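PDB 4K3Y: neuraminidase, which is a neuraminidase-like surface glycoprotein of a bat influenza A virus that probably lacks the sialidase activity of classical neuraminidases. Local coordinates for residues V73-G85 and K92-S104. Numbering follows the deposited sequence.
Sequences VSEQMNVYSVKLG and KLKFEAVGWSASS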
loop_
_atom_site.group_PDB
_atom_site.type_symbol
_atom_site.label_atom_id
_atom_site.label_comp_id
_atom_site.label_asym_id
_atom_site.label_seq_id
_atom_site.Cartn_x
_atom_site.Cartn_y
_atom_site.Cartn_z
ATOM N N VAL C 73 13.825 6.947 -20.692
ATOM C CA VAL C 73 14.100 5.751 -21.489
ATOM C C VAL C 73 13.600 4.439 -20.841
ATOM O O VAL C 73 14.410 3.598 -20.442
ATOM C CB VAL C 73 15.620 5.610 -21.813
ATOM C CG1 VAL C 73 15.816 5.213 -23.278
ATOM C CG2 VAL C 73 16.383 6.913 -21.479
ATOM N N SER C 74 12.273 4.271 -20.755
ATOM C CA SER C 74 11.641 3.049 -20.213
ATOM C C SER C 74 10.130 2.895 -20.492
ATOM O O SER C 74 9.732 2.509 -21.591
ATOM C CB SER C 74 11.901 2.902 -18.707
ATOM O OG SER C 74 13.223 2.474 -18.443
ATOM N N GLU C 75 9.306 3.196 -19.487
ATOM C CA GLU C 75 7.865 2.865 -19.486
ATOM C C GLU C 75 6.916 4.056 -19.770
ATOM O O GLU C 75 6.563 4.795 -18.848
ATOM C CB GLU C 75 7.520 2.255 -18.118
ATOM C CG GLU C 75 6.217 1.490 -18.019
ATOM C CD GLU C 75 6.183 0.601 -16.783
ATOM O OE1 GLU C 75 6.962 -0.372 -16.718
ATOM O OE2 GLU C 75 5.365 0.875 -15.879
ATOM N N GLN C 76 6.475 4.209 -21.026
ATOM C CA GLN C 76 5.667 5.372 -21.459
ATOM C C GLN C 76 4.175 5.102 -21.733
ATOM O O GLN C 76 3.604 4.127 -21.246
ATOM C CB GLN C 76 6.254 5.987 -22.739
ATOM C CG GLN C 76 7.767 6.115 -22.781
ATOM C CD GLN C 76 8.452 4.848 -23.247
ATOM O OE1 GLN C 76 7.808 3.823 -23.471
ATOM N NE2 GLN C 76 9.769 4.914 -23.396
ATOM N N MET C 77 3.564 6.022 -22.486
ATOM C CA MET C 77 2.299 5.818 -23.211
ATOM C C MET C 77 0.988 5.549 -22.429
ATOM O O MET C 77 -0.061 5.294 -23.035
ATOM C CB MET C 77 2.500 4.746 -24.308
ATOM C CG MET C 77 2.183 3.319 -23.879
ATOM S SD MET C 77 3.229 2.072 -24.646
ATOM C CE MET C 77 3.952 1.329 -23.183
ATOM N N ASN C 78 1.029 5.613 -21.102
ATOM C CA ASN C 78 -0.163 5.278 -20.306
ATOM C C ASN C 78 -0.629 6.385 -19.370
ATOM O O ASN C 78 0.108 7.345 -19.119
ATOM C CB ASN C 78 0.060 3.982 -19.508
ATOM C CG ASN C 78 0.105 2.763 -20.396
ATOM O OD1 ASN C 78 -0.818 2.517 -21.178
ATOM N ND2 ASN C 78 1.185 2.001 -20.305
ATOM N N VAL C 79 -1.858 6.252 -18.867
ATOM C CA VAL C 79 -2.393 7.193 -17.873
ATOM C C VAL C 79 -2.275 6.654 -16.452
ATOM O O VAL C 79 -2.598 5.493 -16.175
ATOM C CB VAL C 79 -3.866 7.581 -18.143
ATOM C CG1 VAL C 79 -4.274 8.729 -17.223
ATOM C CG2 VAL C 79 -4.065 7.982 -19.616
ATOM N N TYR C 80 -1.789 7.498 -15.554
ATOM C CA TYR C 80 -1.605 7.103 -14.163
ATOM C C TYR C 80 -2.188 8.154 -13.246
ATOM O O TYR C 80 -2.510 9.261 -13.683
ATOM C CB TYR C 80 -0.116 6.930 -13.838
ATOM C CG TYR C 80 0.532 5.790 -14.580
ATOM C CD1 TYR C 80 1.049 5.967 -15.867
ATOM C CD2 TYR C 80 0.630 4.527 -13.997
ATOM C CE1 TYR C 80 1.648 4.916 -16.547
ATOM C CE2 TYR C 80 1.225 3.471 -14.675
ATOM C CZ TYR C 80 1.733 3.666 -15.946
ATOM O OH TYR C 80 2.326 2.616 -16.615
ATOM N N SER C 81 -2.324 7.799 -11.974
ATOM C CA SER C 81 -2.654 8.769 -10.942
ATOM C C SER C 81 -1.858 8.402 -9.707
ATOM O O SER C 81 -1.430 7.250 -9.573
ATOM C CB SER C 81 -4.157 8.789 -10.644
ATOM O OG SER C 81 -4.579 7.582 -10.040
ATOM N N VAL C 82 -1.623 9.389 -8.840
ATOM C CA VAL C 82 -1.171 9.144 -7.470
ATOM C C VAL C 82 -2.012 10.002 -6.544
ATOM O O VAL C 82 -2.720 10.904 -6.992
ATOM C CB VAL C 82 0.320 9.491 -7.249
ATOM C CG1 VAL C 82 1.218 8.596 -8.108
ATOM C CG2 VAL C 82 0.562 10.969 -7.534
ATOM N N LYS C 83 -1.965 9.718 -5.254
ATOM C CA LYS C 83 -2.637 10.593 -4.317
ATOM C C LYS C 83 -1.808 11.860 -4.305
ATOM O O LYS C 83 -0.577 11.783 -4.172
ATOM C CB LYS C 83 -2.656 9.960 -2.933
ATOM C CG LYS C 83 -3.487 10.686 -1.907
ATOM C CD LYS C 83 -3.041 10.235 -0.536
ATOM C CE LYS C 83 -4.040 10.577 0.549
ATOM N NZ LYS C 83 -3.551 10.023 1.849
ATOM N N LEU C 84 -2.452 13.014 -4.491
ATOM C CA LEU C 84 -1.728 14.292 -4.428
ATOM C C LEU C 84 -1.002 14.430 -3.093
ATOM O O LEU C 84 -1.631 14.384 -2.033
ATOM C CB LEU C 84 -2.664 15.481 -4.619
ATOM C CG LEU C 84 -1.971 16.846 -4.485
ATOM C CD1 LEU C 84 -1.040 17.137 -5.665
ATOM C CD2 LEU C 84 -3.007 17.958 -4.334
ATOM N N GLY C 85 0.319 14.591 -3.154
ATOM C CA GLY C 85 1.149 14.685 -1.961
ATOM C C GLY C 85 2.206 13.605 -2.007
ATOM O O GLY C 85 3.265 13.712 -1.375
ATOM N N LYS C 92 3.778 4.021 -5.778
ATOM C CA LYS C 92 2.608 4.856 -5.528
ATOM C C LYS C 92 1.660 4.978 -6.740
ATOM O O LYS C 92 0.571 5.558 -6.632
ATOM C CB LYS C 92 3.051 6.231 -5.021
ATOM C CG LYS C 92 3.740 6.197 -3.663
ATOM C CD LYS C 92 2.806 5.699 -2.568
ATOM C CE LYS C 92 3.475 5.773 -1.203
ATOM N NZ LYS C 92 4.873 5.254 -1.278
ATOM N N LEU C 93 2.065 4.403 -7.874
ATOM C CA LEU C 93 1.337 4.543 -9.144
ATOM C C LEU C 93 0.085 3.681 -9.223
ATOM O O LEU C 93 0.161 2.467 -9.021
ATOM C CB LEU C 93 2.244 4.148 -10.307
ATOM C CG LEU C 93 2.960 5.264 -11.059
ATOM C CD1 LEU C 93 3.359 6.364 -10.115
ATOM C CD2 LEU C 93 4.190 4.731 -11.764
ATOM N N LYS C 94 -1.058 4.302 -9.513
ATOM C CA LYS C 94 -2.251 3.562 -9.936
ATOM C C LYS C 94 -2.361 3.695 -11.449
ATOM O O LYS C 94 -2.445 4.809 -11.978
ATOM C CB LYS C 94 -3.517 4.115 -9.261
ATOM C CG LYS C 94 -4.860 3.608 -9.846
ATOM C CD LYS C 94 -5.970 3.658 -8.767
ATOM C CE LYS C 94 -7.385 3.861 -9.318
ATOM N NZ LYS C 94 -8.116 4.950 -8.562
ATOM N N PHE C 95 -2.323 2.571 -12.150
ATOM C CA PHE C 95 -2.546 2.570 -13.597
ATOM C C PHE C 95 -4.026 2.858 -13.894
ATOM O O PHE C 95 -4.917 2.403 -13.173
ATOM C CB PHE C 95 -2.108 1.231 -14.195
ATOM C CG PHE C 95 -2.565 1.014 -15.599
ATOM C CD1 PHE C 95 -1.902 1.617 -16.665
ATOM C CD2 PHE C 95 -3.644 0.193 -15.863
ATOM C CE1 PHE C 95 -2.319 1.412 -17.963
ATOM C CE2 PHE C 95 -4.064 -0.014 -17.165
ATOM C CZ PHE C 95 -3.398 0.600 -18.213
ATOM N N GLU C 96 -4.293 3.623 -14.945
ATOM C CA GLU C 96 -5.638 4.148 -15.140
ATOM C C GLU C 96 -6.270 3.807 -16.490
ATOM O O GLU C 96 -7.452 3.435 -16.561
ATOM C CB GLU C 96 -5.639 5.660 -14.901
ATOM C CG GLU C 96 -5.431 6.047 -13.437
ATOM C CD GLU C 96 -6.715 5.952 -12.603
ATOM O OE1 GLU C 96 -7.748 5.449 -13.131
ATOM O OE2 GLU C 96 -6.689 6.395 -11.420
ATOM N N ALA C 97 -5.484 3.929 -17.555
ATOM C CA ALA C 97 -6.000 3.754 -18.910
ATOM C C ALA C 97 -4.861 3.759 -19.913
ATOM O O ALA C 97 -3.713 4.009 -19.559
ATOM C CB ALA C 97 -7.016 4.861 -19.258
ATOM N N VAL C 98 -5.194 3.484 -21.167
ATOM C CA VAL C 98 -4.252 3.651 -22.260
ATOM C C VAL C 98 -4.580 4.965 -22.944
ATOM O O VAL C 98 -5.741 5.228 -23.263
ATOM C CB VAL C 98 -4.388 2.523 -23.277
ATOM C CG1 VAL C 98 -3.145 2.446 -24.159
ATOM C CG2 VAL C 98 -4.610 1.211 -22.553
ATOM N N GLY C 99 -3.566 5.799 -23.144
ATOM C CA GLY C 99 -3.768 7.051 -23.840
ATOM C C GLY C 99 -2.633 8.032 -23.685
ATOM O O GLY C 99 -1.689 7.779 -22.925
ATOM N N TRP C 100 -2.725 9.151 -24.406
ATOM C CA TRP C 100 -1.756 10.246 -24.285
ATOM C C TRP C 100 -2.433 11.477 -23.719
ATOM O O TRP C 100 -1.780 12.470 -23.410
ATOM C CB TRP C 100 -1.137 10.611 -25.638
ATOM C CG TRP C 100 -1.560 9.762 -26.791
ATOM C CD1 TRP C 100 -2.771 9.777 -27.430
ATOM C CD2 TRP C 100 -0.753 8.789 -27.479
ATOM N NE1 TRP C 100 -2.772 8.859 -28.459
ATOM C CE2 TRP C 100 -1.545 8.244 -28.510
ATOM C CE3 TRP C 100 0.564 8.326 -27.318
ATOM C CZ2 TRP C 100 -1.063 7.256 -29.378
ATOM C CZ3 TRP C 100 1.036 7.349 -28.178
ATOM C CH2 TRP C 100 0.227 6.825 -29.193
ATOM N N SER C 101 -3.750 11.411 -23.588
ATOM C CA SER C 101 -4.515 12.583 -23.191
ATOM C C SER C 101 -5.714 12.143 -22.350
ATOM O O SER C 101 -6.507 11.285 -22.761
ATOM C CB SER C 101 -4.956 13.362 -24.437
ATOM O OG SER C 101 -5.907 14.384 -24.127
ATOM N N ALA C 102 -5.835 12.716 -21.161
ATOM C CA ALA C 102 -6.889 12.296 -20.253
ATOM C C ALA C 102 -7.522 13.441 -19.481
ATOM O O ALA C 102 -6.887 14.448 -19.181
ATOM C CB ALA C 102 -6.382 11.205 -19.285
ATOM N N SER C 103 -8.796 13.263 -19.181
ATOM C CA SER C 103 -9.496 14.060 -18.197
ATOM C C SER C 103 -10.090 13.060 -17.188
ATOM O O SER C 103 -10.468 11.936 -17.565
ATOM C CB SER C 103 -10.587 14.865 -18.893
ATOM O OG SER C 103 -11.210 15.774 -18.006
ATOM N N SER C 104 -10.149 13.423 -15.907
ATOM C CA SER C 104 -10.867 12.569 -14.934
ATOM C C SER C 104 -11.772 13.356 -13.985
ATOM O O SER C 104 -11.604 14.565 -13.834
ATOM C CB SER C 104 -9.905 11.694 -14.127
ATOM O OG SER C 104 -9.102 12.496 -13.287
#
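Glu-96 and Ala-97 both lie opposite Val-79, which makes a classic beta bulge in the antiparallel hairpin of strands 78-83 and 94-98, the outer pair of one blade of the neuraminidase beta-propeller. Val-79 N donates almost straight (172°) to Ala-97 O at 3.0 Å, while Val-79 O receives Glu-96 N at 2.8 Å along a more bent path. Beyond the bulge, Ser-81 and Lys-94 close a regular pair with two reciprocal backbone bonds.

The extra residue has a consequence for the side chains: Glu-96 starts out toward strand 78-83, and its carboxylate ends on the side of the sheet that carries Val-79 and Ser-81. With its chain bent at chi2 (-81°), its OE2 accepts Ser-81 OG at 2.8 Å through the anti lone pair. Lys-94 NZ lies 3.5 Å from that same OE2 in a salt bridge, and Arg-54 NE of strand 53-61 is a second partner of Ser-81 OG.

On the other side of the sheet, the edge of Phe-95 meets the face of Tyr-80, with ring planes at 71° and centroids 5.9 Å apart; Asn-78 CG sits at the Phe-95 rim, 3.7 Å from CE1. Thr-24 of a neighbouring subunit packs on Phe-95. Gly-99 lies in the turn that carries the chain into strand 101-106 of the next blade, where the methyl CB of Ala-102 touches Val-79 CG1 at 3.9 Å.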